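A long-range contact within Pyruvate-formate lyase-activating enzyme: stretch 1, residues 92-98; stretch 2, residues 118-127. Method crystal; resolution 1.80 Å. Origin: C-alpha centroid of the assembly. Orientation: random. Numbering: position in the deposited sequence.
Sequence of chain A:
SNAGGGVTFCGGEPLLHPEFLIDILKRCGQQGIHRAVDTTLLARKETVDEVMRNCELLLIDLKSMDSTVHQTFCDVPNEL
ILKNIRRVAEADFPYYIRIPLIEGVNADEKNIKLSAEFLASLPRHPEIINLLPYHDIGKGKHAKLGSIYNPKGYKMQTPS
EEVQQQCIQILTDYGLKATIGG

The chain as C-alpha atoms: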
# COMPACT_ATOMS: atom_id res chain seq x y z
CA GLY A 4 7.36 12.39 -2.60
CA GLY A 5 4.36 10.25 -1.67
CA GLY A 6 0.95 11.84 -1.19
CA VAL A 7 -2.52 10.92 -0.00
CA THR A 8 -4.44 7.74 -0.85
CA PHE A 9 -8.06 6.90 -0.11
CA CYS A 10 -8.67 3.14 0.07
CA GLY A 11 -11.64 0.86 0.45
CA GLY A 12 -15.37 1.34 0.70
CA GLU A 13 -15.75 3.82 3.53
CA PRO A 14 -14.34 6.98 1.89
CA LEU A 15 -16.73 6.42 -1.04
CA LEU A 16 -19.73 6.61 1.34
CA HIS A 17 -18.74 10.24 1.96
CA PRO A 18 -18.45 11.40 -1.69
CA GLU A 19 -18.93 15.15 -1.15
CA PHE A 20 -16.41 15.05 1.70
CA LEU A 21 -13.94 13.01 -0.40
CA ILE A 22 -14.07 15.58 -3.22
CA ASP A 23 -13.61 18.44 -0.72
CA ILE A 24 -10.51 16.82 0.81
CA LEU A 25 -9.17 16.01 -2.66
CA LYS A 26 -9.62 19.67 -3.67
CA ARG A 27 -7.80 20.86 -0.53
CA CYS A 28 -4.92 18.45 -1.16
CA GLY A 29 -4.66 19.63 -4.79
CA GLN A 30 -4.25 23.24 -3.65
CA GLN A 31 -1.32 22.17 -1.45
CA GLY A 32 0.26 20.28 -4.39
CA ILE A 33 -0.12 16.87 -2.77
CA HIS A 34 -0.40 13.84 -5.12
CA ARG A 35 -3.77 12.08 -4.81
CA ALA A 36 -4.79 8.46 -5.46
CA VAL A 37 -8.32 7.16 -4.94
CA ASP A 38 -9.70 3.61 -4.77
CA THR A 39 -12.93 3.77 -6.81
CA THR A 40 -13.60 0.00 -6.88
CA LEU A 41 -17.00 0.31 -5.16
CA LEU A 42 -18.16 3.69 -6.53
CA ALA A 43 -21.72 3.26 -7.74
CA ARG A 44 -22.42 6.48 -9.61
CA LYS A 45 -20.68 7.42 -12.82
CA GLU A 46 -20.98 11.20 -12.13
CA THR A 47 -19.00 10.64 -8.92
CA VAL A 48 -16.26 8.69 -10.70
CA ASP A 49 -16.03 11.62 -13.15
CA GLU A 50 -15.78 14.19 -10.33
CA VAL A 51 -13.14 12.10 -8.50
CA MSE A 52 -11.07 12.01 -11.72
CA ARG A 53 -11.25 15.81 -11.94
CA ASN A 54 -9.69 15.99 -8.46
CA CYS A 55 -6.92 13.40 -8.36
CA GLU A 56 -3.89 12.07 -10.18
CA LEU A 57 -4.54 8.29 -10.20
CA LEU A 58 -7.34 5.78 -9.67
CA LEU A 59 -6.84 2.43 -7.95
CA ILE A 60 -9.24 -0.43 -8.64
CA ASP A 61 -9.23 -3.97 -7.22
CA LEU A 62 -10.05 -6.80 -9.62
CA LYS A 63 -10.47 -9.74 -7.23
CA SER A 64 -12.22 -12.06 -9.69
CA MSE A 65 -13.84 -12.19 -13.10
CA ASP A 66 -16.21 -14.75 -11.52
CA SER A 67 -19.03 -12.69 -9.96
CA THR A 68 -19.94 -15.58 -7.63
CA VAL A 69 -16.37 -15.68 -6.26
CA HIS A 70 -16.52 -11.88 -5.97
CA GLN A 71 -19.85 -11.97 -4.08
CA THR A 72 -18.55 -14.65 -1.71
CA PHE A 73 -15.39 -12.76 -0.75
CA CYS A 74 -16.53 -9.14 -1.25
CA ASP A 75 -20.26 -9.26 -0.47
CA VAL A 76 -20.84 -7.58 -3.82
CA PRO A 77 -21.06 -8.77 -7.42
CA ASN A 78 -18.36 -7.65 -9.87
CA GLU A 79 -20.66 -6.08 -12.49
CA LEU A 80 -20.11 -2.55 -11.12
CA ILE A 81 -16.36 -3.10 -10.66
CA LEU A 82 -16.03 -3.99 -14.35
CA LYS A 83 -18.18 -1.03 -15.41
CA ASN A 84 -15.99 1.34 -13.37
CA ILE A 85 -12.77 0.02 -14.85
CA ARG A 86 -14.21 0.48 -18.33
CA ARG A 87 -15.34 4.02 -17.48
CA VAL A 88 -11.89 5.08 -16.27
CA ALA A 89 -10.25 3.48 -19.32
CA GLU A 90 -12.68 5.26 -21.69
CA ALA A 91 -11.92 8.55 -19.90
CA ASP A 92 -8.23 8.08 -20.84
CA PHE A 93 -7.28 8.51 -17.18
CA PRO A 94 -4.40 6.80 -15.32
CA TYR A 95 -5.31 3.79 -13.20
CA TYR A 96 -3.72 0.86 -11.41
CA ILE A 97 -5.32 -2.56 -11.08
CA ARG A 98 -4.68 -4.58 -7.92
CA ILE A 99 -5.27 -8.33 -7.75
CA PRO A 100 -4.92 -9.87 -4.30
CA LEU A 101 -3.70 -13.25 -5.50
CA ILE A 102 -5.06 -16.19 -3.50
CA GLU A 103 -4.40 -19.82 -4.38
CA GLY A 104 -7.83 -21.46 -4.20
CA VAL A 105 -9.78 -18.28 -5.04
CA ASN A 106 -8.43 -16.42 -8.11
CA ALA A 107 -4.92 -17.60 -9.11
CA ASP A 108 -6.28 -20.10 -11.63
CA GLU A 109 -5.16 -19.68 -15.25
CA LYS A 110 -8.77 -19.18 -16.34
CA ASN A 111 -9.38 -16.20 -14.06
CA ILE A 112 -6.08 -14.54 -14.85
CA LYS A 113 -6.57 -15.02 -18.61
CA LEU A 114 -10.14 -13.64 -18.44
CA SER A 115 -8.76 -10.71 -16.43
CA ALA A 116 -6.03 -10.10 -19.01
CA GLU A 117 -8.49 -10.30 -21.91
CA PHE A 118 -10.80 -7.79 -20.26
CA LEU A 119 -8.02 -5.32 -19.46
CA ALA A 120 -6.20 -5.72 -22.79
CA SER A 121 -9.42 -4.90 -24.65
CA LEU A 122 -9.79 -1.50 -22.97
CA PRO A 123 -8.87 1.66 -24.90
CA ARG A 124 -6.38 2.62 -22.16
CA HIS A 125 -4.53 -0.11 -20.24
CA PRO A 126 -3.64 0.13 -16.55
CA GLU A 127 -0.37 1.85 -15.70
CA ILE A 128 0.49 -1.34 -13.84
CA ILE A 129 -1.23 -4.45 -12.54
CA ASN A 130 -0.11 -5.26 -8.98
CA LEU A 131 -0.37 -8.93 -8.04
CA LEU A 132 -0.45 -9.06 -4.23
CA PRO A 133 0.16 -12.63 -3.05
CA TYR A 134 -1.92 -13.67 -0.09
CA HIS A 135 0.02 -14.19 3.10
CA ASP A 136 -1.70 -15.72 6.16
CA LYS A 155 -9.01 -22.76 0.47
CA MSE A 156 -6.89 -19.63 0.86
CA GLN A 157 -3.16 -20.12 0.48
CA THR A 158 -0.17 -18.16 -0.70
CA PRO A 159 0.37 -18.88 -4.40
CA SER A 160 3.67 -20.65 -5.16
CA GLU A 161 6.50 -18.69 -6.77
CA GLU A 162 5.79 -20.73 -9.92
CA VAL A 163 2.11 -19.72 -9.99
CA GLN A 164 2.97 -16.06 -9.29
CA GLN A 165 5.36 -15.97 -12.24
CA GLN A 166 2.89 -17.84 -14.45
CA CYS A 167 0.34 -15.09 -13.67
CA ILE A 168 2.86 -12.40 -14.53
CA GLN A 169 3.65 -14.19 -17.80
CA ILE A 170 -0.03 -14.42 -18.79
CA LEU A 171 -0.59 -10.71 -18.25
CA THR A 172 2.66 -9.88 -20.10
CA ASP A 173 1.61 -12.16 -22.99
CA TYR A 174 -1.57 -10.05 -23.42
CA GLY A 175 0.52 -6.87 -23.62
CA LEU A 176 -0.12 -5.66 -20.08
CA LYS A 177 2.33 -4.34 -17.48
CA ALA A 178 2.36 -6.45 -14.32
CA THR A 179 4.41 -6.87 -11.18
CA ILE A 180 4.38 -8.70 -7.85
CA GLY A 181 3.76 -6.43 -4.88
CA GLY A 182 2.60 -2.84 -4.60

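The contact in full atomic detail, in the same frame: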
# COMPACT_ATOMS: atom_id res chain seq x y z
N ASP A 92 -9.66 7.92 -20.59
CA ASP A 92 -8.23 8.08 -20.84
C ASP A 92 -7.48 8.62 -19.62
O ASP A 92 -6.70 9.56 -19.72
CB ASP A 92 -7.98 8.96 -22.07
CG ASP A 92 -6.55 8.87 -22.57
OD1 ASP A 92 -5.89 7.83 -22.38
OD2 ASP A 92 -6.10 9.85 -23.20
N PHE A 93 -7.77 8.03 -18.46
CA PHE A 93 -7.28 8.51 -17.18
C PHE A 93 -6.40 7.42 -16.54
O PHE A 93 -6.73 6.24 -16.65
CB PHE A 93 -8.46 8.87 -16.28
CG PHE A 93 -8.08 9.60 -15.03
CD1 PHE A 93 -7.98 10.98 -15.00
CD2 PHE A 93 -7.79 8.90 -13.87
CE1 PHE A 93 -7.61 11.63 -13.84
CE2 PHE A 93 -7.44 9.57 -12.71
CZ PHE A 93 -7.34 10.93 -12.71
N PRO A 94 -5.28 7.81 -15.89
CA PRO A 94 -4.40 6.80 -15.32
C PRO A 94 -5.02 5.98 -14.19
O PRO A 94 -5.64 6.55 -13.27
CB PRO A 94 -3.20 7.60 -14.78
CG PRO A 94 -3.47 9.00 -15.03
CD PRO A 94 -4.77 9.18 -15.68
N TYR A 95 -4.84 4.67 -14.26
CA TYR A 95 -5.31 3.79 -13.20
C TYR A 95 -4.38 2.62 -12.99
O TYR A 95 -3.67 2.19 -13.93
CB TYR A 95 -6.75 3.31 -13.49
CG TYR A 95 -6.91 2.40 -14.71
CD1 TYR A 95 -7.13 1.04 -14.56
CD2 TYR A 95 -6.88 2.92 -15.99
CE1 TYR A 95 -7.29 0.21 -15.65
CE2 TYR A 95 -7.04 2.09 -17.11
CZ TYR A 95 -7.24 0.74 -16.93
OH TYR A 95 -7.40 -0.07 -18.03
N TYR A 96 -4.38 2.10 -11.77
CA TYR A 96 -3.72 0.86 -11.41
C TYR A 96 -4.79 -0.18 -11.12
O TYR A 96 -5.85 0.14 -10.55
CB TYR A 96 -2.90 0.99 -10.11
CG TYR A 96 -1.63 1.80 -10.11
CD1 TYR A 96 -1.24 2.58 -11.19
CD2 TYR A 96 -0.83 1.83 -8.97
CE1 TYR A 96 -0.05 3.34 -11.14
CE2 TYR A 96 0.33 2.57 -8.91
CZ TYR A 96 0.72 3.32 -10.00
OH TYR A 96 1.87 4.05 -9.91
N ILE A 97 -4.49 -1.43 -11.46
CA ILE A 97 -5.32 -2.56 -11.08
C ILE A 97 -4.57 -3.39 -10.04
O ILE A 97 -3.40 -3.72 -10.23
CB ILE A 97 -5.66 -3.44 -12.30
CG1 ILE A 97 -6.54 -2.67 -13.28
CG2 ILE A 97 -6.35 -4.74 -11.84
CD1 ILE A 97 -7.99 -2.43 -12.80
N ARG A 98 -5.23 -3.72 -8.94
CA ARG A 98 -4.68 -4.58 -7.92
C ARG A 98 -5.44 -5.90 -7.87
O ARG A 98 -6.66 -5.92 -7.87
CB ARG A 98 -4.72 -3.89 -6.56
CG ARG A 98 -3.90 -2.61 -6.55
CD ARG A 98 -4.78 -1.41 -6.77
NE ARG A 98 -5.50 -1.09 -5.54
CZ ARG A 98 -4.96 -0.45 -4.50
NH1 ARG A 98 -3.69 -0.03 -4.54
NH2 ARG A 98 -5.70 -0.21 -3.41
N PHE A 118 -9.98 -8.95 -20.56
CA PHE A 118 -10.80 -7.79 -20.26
C PHE A 118 -9.95 -6.52 -20.32
O PHE A 118 -10.25 -5.58 -21.06
CB PHE A 118 -11.47 -7.98 -18.91
CG PHE A 118 -12.11 -6.75 -18.37
CD1 PHE A 118 -13.25 -6.22 -18.95
CD2 PHE A 118 -11.57 -6.11 -17.27
CE1 PHE A 118 -13.83 -5.09 -18.45
CE2 PHE A 118 -12.15 -4.98 -16.76
CZ PHE A 118 -13.27 -4.44 -17.36
N LEU A 119 -8.86 -6.51 -19.57
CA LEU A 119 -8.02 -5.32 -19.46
C LEU A 119 -7.37 -4.95 -20.79
O LEU A 119 -7.31 -3.76 -21.15
CB LEU A 119 -6.97 -5.52 -18.36
CG LEU A 119 -7.52 -5.66 -16.92
CD1 LEU A 119 -6.41 -6.05 -15.96
CD2 LEU A 119 -8.21 -4.36 -16.46
N ALA A 120 -6.88 -5.95 -21.51
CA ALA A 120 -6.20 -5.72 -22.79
C ALA A 120 -7.13 -5.09 -23.82
O ALA A 120 -6.70 -4.33 -24.70
CB ALA A 120 -5.64 -7.03 -23.32
N SER A 121 -8.42 -5.39 -23.72
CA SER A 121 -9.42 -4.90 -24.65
C SER A 121 -9.80 -3.43 -24.44
O SER A 121 -10.41 -2.82 -25.30
CB SER A 121 -10.68 -5.78 -24.58
OG SER A 121 -11.43 -5.54 -23.40
N LEU A 122 -9.43 -2.87 -23.29
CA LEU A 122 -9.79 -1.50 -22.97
C LEU A 122 -8.95 -0.50 -23.75
O LEU A 122 -7.79 -0.78 -24.09
CB LEU A 122 -9.67 -1.26 -21.46
CG LEU A 122 -10.55 -2.16 -20.60
CD1 LEU A 122 -10.23 -1.99 -19.10
CD2 LEU A 122 -12.04 -1.90 -20.89
N PRO A 123 -9.54 0.67 -24.06
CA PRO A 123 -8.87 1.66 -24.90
C PRO A 123 -7.64 2.29 -24.25
O PRO A 123 -6.79 2.84 -24.96
CB PRO A 123 -9.96 2.71 -25.15
CG PRO A 123 -10.88 2.58 -24.03
CD PRO A 123 -10.88 1.12 -23.67
N ARG A 124 -7.59 2.27 -22.91
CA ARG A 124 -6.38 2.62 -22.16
C ARG A 124 -6.12 1.49 -21.18
O ARG A 124 -7.02 1.10 -20.44
CB ARG A 124 -6.56 3.93 -21.38
CG ARG A 124 -5.32 4.35 -20.59
CD ARG A 124 -5.46 5.68 -19.84
NE ARG A 124 -4.24 5.95 -19.08
CZ ARG A 124 -3.48 7.03 -19.21
NH1 ARG A 124 -3.80 8.01 -20.07
NH2 ARG A 124 -2.38 7.15 -18.49
N HIS A 125 -4.90 0.95 -21.19
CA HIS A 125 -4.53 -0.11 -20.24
C HIS A 125 -4.16 0.49 -18.89
O HIS A 125 -3.84 1.69 -18.80
CB HIS A 125 -3.32 -0.89 -20.75
CG HIS A 125 -3.59 -1.68 -21.99
ND1 HIS A 125 -2.57 -2.24 -22.74
CD2 HIS A 125 -4.74 -2.02 -22.60
CE1 HIS A 125 -3.10 -2.89 -23.76
NE2 HIS A 125 -4.41 -2.77 -23.71
N PRO A 126 -4.15 -0.36 -17.84
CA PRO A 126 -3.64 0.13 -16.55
C PRO A 126 -2.17 0.51 -16.64
O PRO A 126 -1.41 -0.07 -17.44
CB PRO A 126 -3.84 -1.07 -15.60
CG PRO A 126 -4.00 -2.26 -16.48
CD PRO A 126 -4.56 -1.77 -17.78
N GLU A 127 -1.78 1.49 -15.83
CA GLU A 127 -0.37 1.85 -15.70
C GLU A 127 0.46 0.63 -15.28
O GLU A 127 1.58 0.41 -15.75
CB GLU A 127 -0.18 2.93 -14.65
CG GLU A 127 -0.87 4.24 -14.97
CD GLU A 127 -0.40 4.85 -16.26
OE1 GLU A 127 0.72 5.40 -16.27
OE2 GLU A 127 -1.14 4.79 -17.26
O HOH W 1 -6.59 6.01 -24.66
O HOH W 2 -3.69 3.87 -17.09

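Arg124 and Tyr95 have the largest areas covered by the other stretch. Arg124 points its CA-to-CB bond toward stretch 1, and chi1, chi2 and chi3 are all t. The chain is therefore fully extended and carries the guanidinium past the backbone of Phe93 and Pro94. One face of the guanidinium lies against Phe93 C and Pro94 N. Its edge meets Asp92, where Arg124 NH1 donates to Asp92 OD1 at 3.1 Å in a salt bridge. Asp92 is the first residue after a helix, in a Schellman motif with positive phi. Its CA-to-CB bond runs sideways, but with chi1 t the carboxylate comes nearer to the arginine. Within stretch 2, Arg124 NH2 forms a second salt bridge, to Glu127 OE2 at 2.9 Å. Chi1 and chi2 of Glu127 are both m, which folds its chain back to the arginine. The guanidinium is thus paired with two carboxylates.

Tyr95 starts with its CA-to-CB bond pointing away. Its p rotamer nevertheless lays the buried ring along stretch 2. Tyr95 OH donates to Arg124 O at 2.7 Å, which satisfies the hydroxyl. Pro126 CA lies 3.8 Å from the centroid of the Tyr95 ring, over one face, in a CH-pi contact. Proline suits this place because it is compact and its nitrogen has no hydrogen to satisfy. The backbones join directly where Glu127 N donates to Tyr95 O at 2.8 Å.

Ile97 points toward stretch 2, with both chi angles m. Ile97 CG1 packs 3.9 Å from Pro126 CB and 4.0 Å from Leu119 CD2, an apolar cluster of buried residues.

Water 2 bridges the two stretches. It accepts from Tyr95 N and Arg124 NE and donates to His125 O and Glu127 OE2. Water 1 links Asp92 OD1 to Pro123 O. Together the two stretches bury 556 Å² against each other, both sides summed.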